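Local coordinates for protein monopolin complex subunit CSM1 (PDB 6MJC) that binds the kinetochore protein Dsn1 as a subunit of the monopolin complex, probably helping to recruit monopolin to kinetochores during chromosome segregation, at residues Val65-Leu70 with Asn102-Lys107; Thr35-Lys40 with Ile106-Ser111. One frame throughout, in Å; residues are numbered along the deposited sequence.

Contact 1: Val65-Leu70 with Asn102-Lys107; sequences VIYVPL and NQFYIK
Two aromatic rings make the whole contact: the outer end of the Phe104 ring, led by CE1 and CZ, lies against the CD1–CE1 side of the Tyr67 ring. Tyr67 CD1 is 3.5 Å from Phe104 CE1, and Tyr67 CE1 is 3.7 Å from Phe104 CZ. The ring planes are inclined at 59° with centroids 5.2 Å apart, so the pair is neither a parallel stack nor edge-to-face, and the two meet by apolar, van der Waals contact. In both residues CG stands anti to the backbone N (chi1 160° in Tyr67, 161° in Phe104), which carries each ring into the gap between the segments. The flat aromatic groups meet midway between backbones whose CA atoms are 9.6 Å apart. The backbone N of Pro69, two residues on, lies 4.0 Å over one face of the tyrosine, near the ring's margin. The backbones belong to strand 63-69 and helix 101-113, the helix packing on one face of an antiparallel sheet, as in the RWD-like domains of kinetochore proteins such as Spc24 and Spc25. Further out, Tyr46 of the adjacent strand meets both rings, edge-to-face with Phe104, and the Phe96 ring also packs on Phe104, making a buried aromatic cluster. A tyrosine suits this place because its hydroxyl, at the far end of a buried ring, hydrogen-bonds to Leu90 O. Phe104 needs no polar partner: besides Tyr67 it touches an aromatic side chain of the bound peptide.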
ATOM      1  N   VAL A  65       3.406   7.711  -3.436  1.00 42.45           N
ATOM      2  CA  VAL A  65       2.650   6.534  -3.031  1.00 38.69           C
ATOM      3  C   VAL A  65       2.285   6.634  -1.553  1.00 39.75           C
ATOM      4  O   VAL A  65       3.125   6.942  -0.695  1.00 40.79           O
ATOM      5  CB  VAL A  65       3.430   5.238  -3.285  1.00 39.63           C
ATOM      6  CG1 VAL A  65       2.552   4.045  -2.927  1.00 47.31           C
ATOM      7  CG2 VAL A  65       3.874   5.082  -4.734  1.00 40.50           C
ATOM      8  N   ILE A  66       1.032   6.342  -1.250  1.00 39.17           N
ATOM      9  CA  ILE A  66       0.545   6.249   0.131  1.00 38.69           C
ATOM     10  C   ILE A  66       0.308   4.767   0.437  1.00 38.31           C
ATOM     11  O   ILE A  66      -0.449   4.101  -0.266  1.00 41.29           O
ATOM     12  CB  ILE A  66      -0.751   7.059   0.361  1.00 38.19           C
ATOM     13  CG1 ILE A  66      -0.624   8.534  -0.070  1.00 40.33           C
ATOM     14  CG2 ILE A  66      -1.204   6.913   1.865  1.00 44.30           C
ATOM     15  CD1 ILE A  66       0.412   9.436   0.626  1.00 43.65           C
ATOM     16  N   TYR A  67       0.835   4.295   1.571  1.00 37.18           N
ATOM     17  CA  TYR A  67       0.674   2.916   2.028  1.00 33.75           C
ATOM     18  C   TYR A  67      -0.116   2.932   3.316  1.00 34.67           C
ATOM     19  O   TYR A  67       0.251   3.634   4.248  1.00 33.94           O
ATOM     20  CB  TYR A  67       2.029   2.227   2.284  1.00 41.89           C
ATOM     21  CG  TYR A  67       1.999   0.991   3.202  1.00 36.84           C
ATOM     22  CD1 TYR A  67       1.735  -0.277   2.700  1.00 39.06           C
ATOM     23  CD2 TYR A  67       2.306   1.093   4.535  1.00 37.04           C
ATOM     24  CE1 TYR A  67       1.752  -1.386   3.527  1.00 36.82           C
ATOM     25  CE2 TYR A  67       2.319  -0.045   5.374  1.00 35.80           C
ATOM     26  CZ  TYR A  67       1.995  -1.261   4.863  1.00 34.76           C
ATOM     27  OH  TYR A  67       2.024  -2.392   5.638  1.00 37.06           O
ATOM     28  N   VAL A  68      -1.201   2.171   3.366  1.00 34.44           N
ATOM     29  CA  VAL A  68      -2.076   2.136   4.542  1.00 36.58           C
ATOM     30  C   VAL A  68      -2.207   0.692   5.016  1.00 37.14           C
ATOM     31  O   VAL A  68      -2.813  -0.144   4.327  1.00 34.76           O
ATOM     32  CB  VAL A  68      -3.472   2.684   4.216  1.00 37.78           C
ATOM     33  CG1 VAL A  68      -4.349   2.743   5.526  1.00 40.12           C
ATOM     34  CG2 VAL A  68      -3.424   4.023   3.596  1.00 39.09           C
ATOM     35  N   PRO A  69      -1.639   0.311   6.153  1.00 35.18           N
ATOM     36  CA  PRO A  69      -1.819  -1.071   6.608  1.00 35.69           C
ATOM     37  C   PRO A  69      -3.247  -1.311   7.099  1.00 35.03           C
ATOM     38  O   PRO A  69      -3.811  -0.486   7.805  1.00 36.72           O
ATOM     39  CB  PRO A  69      -0.791  -1.188   7.738  1.00 36.44           C
ATOM     40  CG  PRO A  69      -0.667   0.176   8.298  1.00 38.48           C
ATOM     41  CD  PRO A  69      -0.871   1.130   7.109  1.00 37.48           C
ATOM     42  N   LEU A  70      -3.828  -2.441   6.719  1.00 34.46           N
ATOM     43  CA  LEU A  70      -5.195  -2.785   7.115  1.00 39.17           C
ATOM     44  C   LEU A  70      -5.129  -3.884   8.175  1.00 37.10           C
ATOM     45  O   LEU A  70      -5.151  -5.083   7.889  1.00 41.65           O
ATOM     46  CB  LEU A  70      -5.987  -3.181   5.882  1.00 38.98           C
ATOM     47  CG  LEU A  70      -6.045  -2.146   4.770  1.00 40.39           C
ATOM     48  CD1 LEU A  70      -6.724  -2.747   3.476  1.00 44.97           C
ATOM     49  CD2 LEU A  70      -6.707  -0.858   5.184  1.00 45.69           C
ATOM     50  N   ASN A 102       9.390  -0.415  -5.904  1.00 44.41           N
ATOM     51  CA  ASN A 102      10.054  -1.712  -6.029  1.00 48.87           C
ATOM     52  C   ASN A 102      10.679  -2.136  -4.696  1.00 50.32           C
ATOM     53  O   ASN A 102      10.486  -3.269  -4.238  1.00 51.16           O
ATOM     54  CB  ASN A 102      11.105  -1.655  -7.129  1.00 50.05           C
ATOM     55  CG  ASN A 102      11.733  -3.014  -7.405  1.00 57.11           C
ATOM     56  OD1 ASN A 102      12.956  -3.161  -7.401  1.00 63.77           O
ATOM     57  ND2 ASN A 102      10.898  -4.025  -7.609  1.00 58.71           N
ATOM     58  N   GLN A 103      11.421  -1.226  -4.044  1.00 48.06           N
ATOM     59  CA  GLN A 103      11.993  -1.548  -2.737  1.00 59.22           C
ATOM     60  C   GLN A 103      10.898  -1.949  -1.749  1.00 51.86           C
ATOM     61  O   GLN A 103      11.083  -2.860  -0.937  1.00 43.83           O
ATOM     62  CB  GLN A 103      12.792  -0.357  -2.193  1.00 93.13           C
ATOM     63  CG  GLN A 103      14.007   0.066  -3.004  1.00106.47           C
ATOM     64  CD  GLN A 103      14.658   1.317  -2.437  1.00102.27           C
ATOM     65  OE1 GLN A 103      14.821   1.455  -1.222  1.00 82.13           O
ATOM     66  NE2 GLN A 103      15.012   2.242  -3.311  1.00132.81           N
ATOM     67  N   PHE A 104       9.768  -1.247  -1.778  1.00 40.00           N
ATOM     68  CA  PHE A 104       8.657  -1.543  -0.877  1.00 42.74           C
ATOM     69  C   PHE A 104       8.121  -2.946  -1.120  1.00 44.33           C
ATOM     70  O   PHE A 104       7.960  -3.732  -0.188  1.00 42.57           O
ATOM     71  CB  PHE A 104       7.524  -0.554  -1.086  1.00 40.67           C
ATOM     72  CG  PHE A 104       6.202  -1.047  -0.533  1.00 38.85           C
ATOM     73  CD1 PHE A 104       5.898  -0.891   0.792  1.00 41.88           C
ATOM     74  CD2 PHE A 104       5.288  -1.713  -1.336  1.00 44.84           C
ATOM     75  CE1 PHE A 104       4.701  -1.356   1.305  1.00 37.74           C
ATOM     76  CE2 PHE A 104       4.091  -2.182  -0.829  1.00 41.10           C
ATOM     77  CZ  PHE A 104       3.804  -2.029   0.502  1.00 39.45           C
ATOM     78  N   TYR A 105       7.903  -3.301  -2.393  1.00 45.26           N
ATOM     79  CA  TYR A 105       7.335  -4.604  -2.710  1.00 50.83           C
ATOM     80  C   TYR A 105       8.294  -5.719  -2.313  1.00 51.11           C
ATOM     81  O   TYR A 105       7.880  -6.744  -1.773  1.00 45.76           O
ATOM     82  CB  TYR A 105       6.996  -4.683  -4.203  1.00 46.62           C
ATOM     83  CG  TYR A 105       6.733  -6.096  -4.690  1.00 45.17           C
ATOM     84  CD1 TYR A 105       5.499  -6.727  -4.468  1.00 52.08           C
ATOM     85  CD2 TYR A 105       7.703  -6.786  -5.352  1.00 49.76           C
ATOM     86  CE1 TYR A 105       5.288  -8.034  -4.930  1.00 49.48           C
ATOM     87  CE2 TYR A 105       7.499  -8.093  -5.839  1.00 56.59           C
ATOM     88  CZ  TYR A 105       6.286  -8.700  -5.608  1.00 54.05           C
ATOM     89  OH  TYR A 105       6.135  -9.979  -6.090  1.00 55.18           O
ATOM     90  N   ILE A 106       9.584  -5.526  -2.555  1.00 49.80           N
ATOM     91  CA  ILE A 106      10.577  -6.527  -2.179  1.00 52.75           C
ATOM     92  C   ILE A 106      10.635  -6.699  -0.667  1.00 55.30           C
ATOM     93  O   ILE A 106      10.696  -7.826  -0.168  1.00 53.75           O
ATOM     94  CB  ILE A 106      11.953  -6.140  -2.721  1.00 51.40           C
ATOM     95  CG1 ILE A 106      11.959  -6.181  -4.249  1.00 63.07           C
ATOM     96  CG2 ILE A 106      13.029  -7.101  -2.173  1.00 53.93           C
ATOM     97  CD1 ILE A 106      13.215  -5.662  -4.890  1.00 74.09           C
ATOM     98  N   LYS A 107      10.688  -5.590   0.076  1.00 45.60           N
ATOM     99  CA  LYS A 107      10.708  -5.640   1.544  1.00 47.04           C
ATOM    100  C   LYS A 107       9.486  -6.368   2.081  1.00 48.10           C
ATOM    101  O   LYS A 107       9.589  -7.252   2.952  1.00 47.39           O
ATOM    102  CB  LYS A 107      10.757  -4.218   2.104  1.00 49.14           C
ATOM    103  CG  LYS A 107      10.674  -4.069   3.633  1.00 49.95           C
ATOM    104  CD  LYS A 107      11.809  -4.776   4.324  1.00 56.19           C
ATOM    105  CE  LYS A 107      13.084  -3.976   4.277  1.00 64.06           C
ATOM    106  NZ  LYS A 107      14.091  -4.583   5.198  1.00 72.53           N
TER

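Contact 2: Thr35-Lys40 with Ile106-Ser111; sequences TSQGSK and IKMSKS
A water molecule is shared by Gln37 and Ser109: it lies 3.0 Å from Ser109 OG and accepts a weak hydrogen bond from Gln37 NE2 at 3.3 Å. The same amide nitrogen rests on the serine, with NE2 of Gln37 3.6 Å from CB of Ser109, a small residue that lets the amide come close to the helix. Gln37 gets there because CG is anti to the backbone N (chi1 -170°) and the chain beyond it stays extended, taking the amide from the strand to the helix surface. Its other end, OE1, is 3.4 Å from CG of Met108, and this oxygen also takes a hydrogen bond from the Tyr46 hydroxyl. That bond should help to fix which way round the amide lies, keeping NE2 on the water side. Met108 meets the amide with CB and CG, and its chain, bent at chi2 and chi3, also packs on Met44 and Tyr46 of strand 44-52; a bendable apolar chain suits a place beside the Gln37 amide and these two. Over the turn from Lys107 to Ser111 the helix is also bonded within itself: Lys107 O accepts from Ser111 N and, at 2.7 Å, from Ser111 OG, from opposite faces of the carbonyl plane. Helical serines commonly donate so to the carbonyl four residues earlier, here in a helix packed on the antiparallel sheet of an alpha+beta fold.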
ATOM      1  N   THR A  35      -5.177  -4.259  -1.370  1.00 47.56           N
ATOM      2  CA  THR A  35      -4.278  -5.317  -1.803  1.00 49.74           C
ATOM      3  C   THR A  35      -4.131  -6.312  -0.665  1.00 48.26           C
ATOM      4  O   THR A  35      -4.125  -5.933   0.514  1.00 46.00           O
ATOM      5  CB  THR A  35      -2.879  -4.778  -2.129  1.00 50.95           C
ATOM      6  OG1 THR A  35      -2.981  -3.632  -2.971  1.00 60.38           O
ATOM      7  CG2 THR A  35      -2.059  -5.831  -2.840  1.00 65.12           C
ATOM      8  N   SER A  36      -4.017  -7.573  -1.036  1.00 46.82           N
ATOM      9  CA  SER A  36      -3.591  -8.663  -0.181  1.00 49.25           C
ATOM     10  C   SER A  36      -2.299  -9.202  -0.765  1.00 52.71           C
ATOM     11  O   SER A  36      -2.222  -9.468  -1.972  1.00 56.40           O
ATOM     12  CB  SER A  36      -4.691  -9.736  -0.119  1.00 59.94           C
ATOM     13  OG  SER A  36      -4.259 -10.845   0.622  1.00 88.87           O
ATOM     14  N   GLN A  37      -1.279  -9.326   0.062  1.00 57.25           N
ATOM     15  CA  GLN A  37       0.000  -9.843  -0.395  1.00 55.12           C
ATOM     16  C   GLN A  37       0.453 -10.958   0.527  1.00 63.66           C
ATOM     17  O   GLN A  37       0.204 -10.907   1.737  1.00 52.69           O
ATOM     18  CB  GLN A  37       1.056  -8.745  -0.429  1.00 46.07           C
ATOM     19  CG  GLN A  37       2.276  -9.175  -1.108  1.00 47.94           C
ATOM     20  CD  GLN A  37       3.303  -8.113  -1.287  1.00 45.30           C
ATOM     21  OE1 GLN A  37       3.026  -6.935  -1.243  1.00 45.99           O
ATOM     22  NE2 GLN A  37       4.523  -8.545  -1.506  1.00 52.34           N
ATOM     23  N   GLY A  38       1.085 -11.977  -0.042  1.00 67.02           N
ATOM     24  CA  GLY A  38       1.707 -13.029   0.737  1.00 88.03           C
ATOM     25  C   GLY A  38       1.051 -14.375   0.499  1.00 95.24           C
ATOM     26  O   GLY A  38      -0.043 -14.486  -0.047  1.00 74.66           O
ATOM     27  N   SER A  39       1.764 -15.410   0.935  1.00134.99           N
ATOM     28  CA  SER A  39       1.433 -16.782   0.646  1.00155.24           C
ATOM     29  C   SER A  39       0.922 -17.458   1.922  1.00133.20           C
ATOM     30  O   SER A  39       0.343 -16.781   2.801  1.00 92.24           O
ATOM     31  CB  SER A  39       2.671 -17.436   0.035  1.00179.75           C
ATOM     32  OG  SER A  39       3.736 -17.379   0.956  1.00181.67           O
ATOM     33  N   LYS A  40       1.148 -18.767   2.031  1.00131.98           N
ATOM     34  CA  LYS A  40       0.761 -19.486   3.231  1.00127.74           C
ATOM     35  C   LYS A  40       1.450 -18.905   4.456  1.00153.13           C
ATOM     36  O   LYS A  40       0.829 -18.774   5.516  1.00171.89           O
ATOM     37  CB  LYS A  40       1.093 -20.971   3.085  1.00106.23           C
ATOM     38  N   ILE A 106       9.584  -5.526  -2.555  1.00 49.80           N
ATOM     39  CA  ILE A 106      10.577  -6.527  -2.179  1.00 52.75           C
ATOM     40  C   ILE A 106      10.635  -6.699  -0.667  1.00 55.30           C
ATOM     41  O   ILE A 106      10.696  -7.826  -0.168  1.00 53.75           O
ATOM     42  CB  ILE A 106      11.953  -6.140  -2.721  1.00 51.40           C
ATOM     43  CG1 ILE A 106      11.959  -6.181  -4.249  1.00 63.07           C
ATOM     44  CG2 ILE A 106      13.029  -7.101  -2.173  1.00 53.93           C
ATOM     45  CD1 ILE A 106      13.215  -5.662  -4.890  1.00 74.09           C
ATOM     46  N   LYS A 107      10.688  -5.590   0.076  1.00 45.60           N
ATOM     47  CA  LYS A 107      10.708  -5.640   1.544  1.00 47.04           C
ATOM     48  C   LYS A 107       9.486  -6.368   2.081  1.00 48.10           C
ATOM     49  O   LYS A 107       9.589  -7.252   2.952  1.00 47.39           O
ATOM     50  CB  LYS A 107      10.757  -4.218   2.104  1.00 49.14           C
ATOM     51  CG  LYS A 107      10.674  -4.069   3.633  1.00 49.95           C
ATOM     52  CD  LYS A 107      11.809  -4.776   4.324  1.00 56.19           C
ATOM     53  CE  LYS A 107      13.084  -3.976   4.277  1.00 64.06           C
ATOM     54  NZ  LYS A 107      14.091  -4.583   5.198  1.00 72.53           N
ATOM     55  N   MET A 108       8.310  -6.027   1.558  1.00 47.01           N
ATOM     56  CA  MET A 108       7.093  -6.693   2.029  1.00 40.09           C
ATOM     57  C   MET A 108       7.140  -8.178   1.708  1.00 48.45           C
ATOM     58  O   MET A 108       6.805  -9.017   2.551  1.00 49.18           O
ATOM     59  CB  MET A 108       5.846  -6.060   1.415  1.00 43.74           C
ATOM     60  CG  MET A 108       4.541  -6.718   1.845  1.00 42.76           C
ATOM     61  SD  MET A 108       4.063  -6.372   3.521  1.00 44.29           S
ATOM     62  CE  MET A 108       3.531  -4.676   3.310  1.00 40.97           C
ATOM     63  N   SER A 109       7.569  -8.528   0.494  1.00 46.47           N
ATOM     64  CA  SER A 109       7.536  -9.914   0.084  1.00 45.17           C
ATOM     65  C   SER A 109       8.517 -10.731   0.908  1.00 53.38           C
ATOM     66  O   SER A 109       8.191 -11.830   1.367  1.00 57.35           O
ATOM     67  CB  SER A 109       7.839 -10.005  -1.413  1.00 52.96           C
ATOM     68  OG  SER A 109       7.613 -11.332  -1.854  1.00 77.66           O
ATOM     69  N   LYS A 110       9.699 -10.185   1.165  1.00 53.96           N
ATOM     70  CA  LYS A 110      10.687 -10.931   1.926  1.00 56.25           C
ATOM     71  C   LYS A 110      10.277 -11.042   3.384  1.00 57.98           C
ATOM     72  O   LYS A 110      10.499 -12.079   4.015  1.00 57.50           O
ATOM     73  CB  LYS A 110      12.047 -10.261   1.824  1.00 53.36           C
ATOM     74  CG  LYS A 110      12.741 -10.456   0.467  1.00 62.75           C
ATOM     75  CD  LYS A 110      14.150  -9.861   0.468  1.00 74.10           C
ATOM     76  CE  LYS A 110      14.856 -10.109  -0.874  1.00 91.61           C
ATOM     77  NZ  LYS A 110      16.162  -9.391  -0.982  1.00120.24           N
ATOM     78  N   SER A 111       9.716  -9.970   3.941  1.00 51.80           N
ATOM     79  CA  SER A 111       9.309  -9.984   5.340  1.00 53.42           C
ATOM     80  C   SER A 111       8.242 -11.040   5.569  1.00 57.07           C
ATOM     81  O   SER A 111       8.299 -11.783   6.556  1.00 57.30           O
ATOM     82  CB  SER A 111       8.822  -8.605   5.765  1.00 51.78           C
ATOM     83  OG  SER A 111       9.826  -7.620   5.570  1.00 54.17           O
TER
HETATM   84  O   HOH W   1       4.712 -11.866  -1.484  1.00 58.42           O

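Along the chain, strand 30-37 comes first and carries residues 35-40; strand 44-52 and then strand 63-69, with residues 65-70, follow. Helix 101-113 comes last and supplies the second partner of both contacts. Contact 1 therefore closes the shorter loop, through helix 76-85 and strand 94-96, within the longer one closed by contact 2. The two share Ile106 and Lys107, and their centres lie about 10 Å apart. They also touch: Tyr105 CE1 packs on Gln37 NE2, and Tyr67 OH on Met108 CE. Together they lay the C-terminal helix over strands 30-37 and 63-69, astride the intervening strand 44-52.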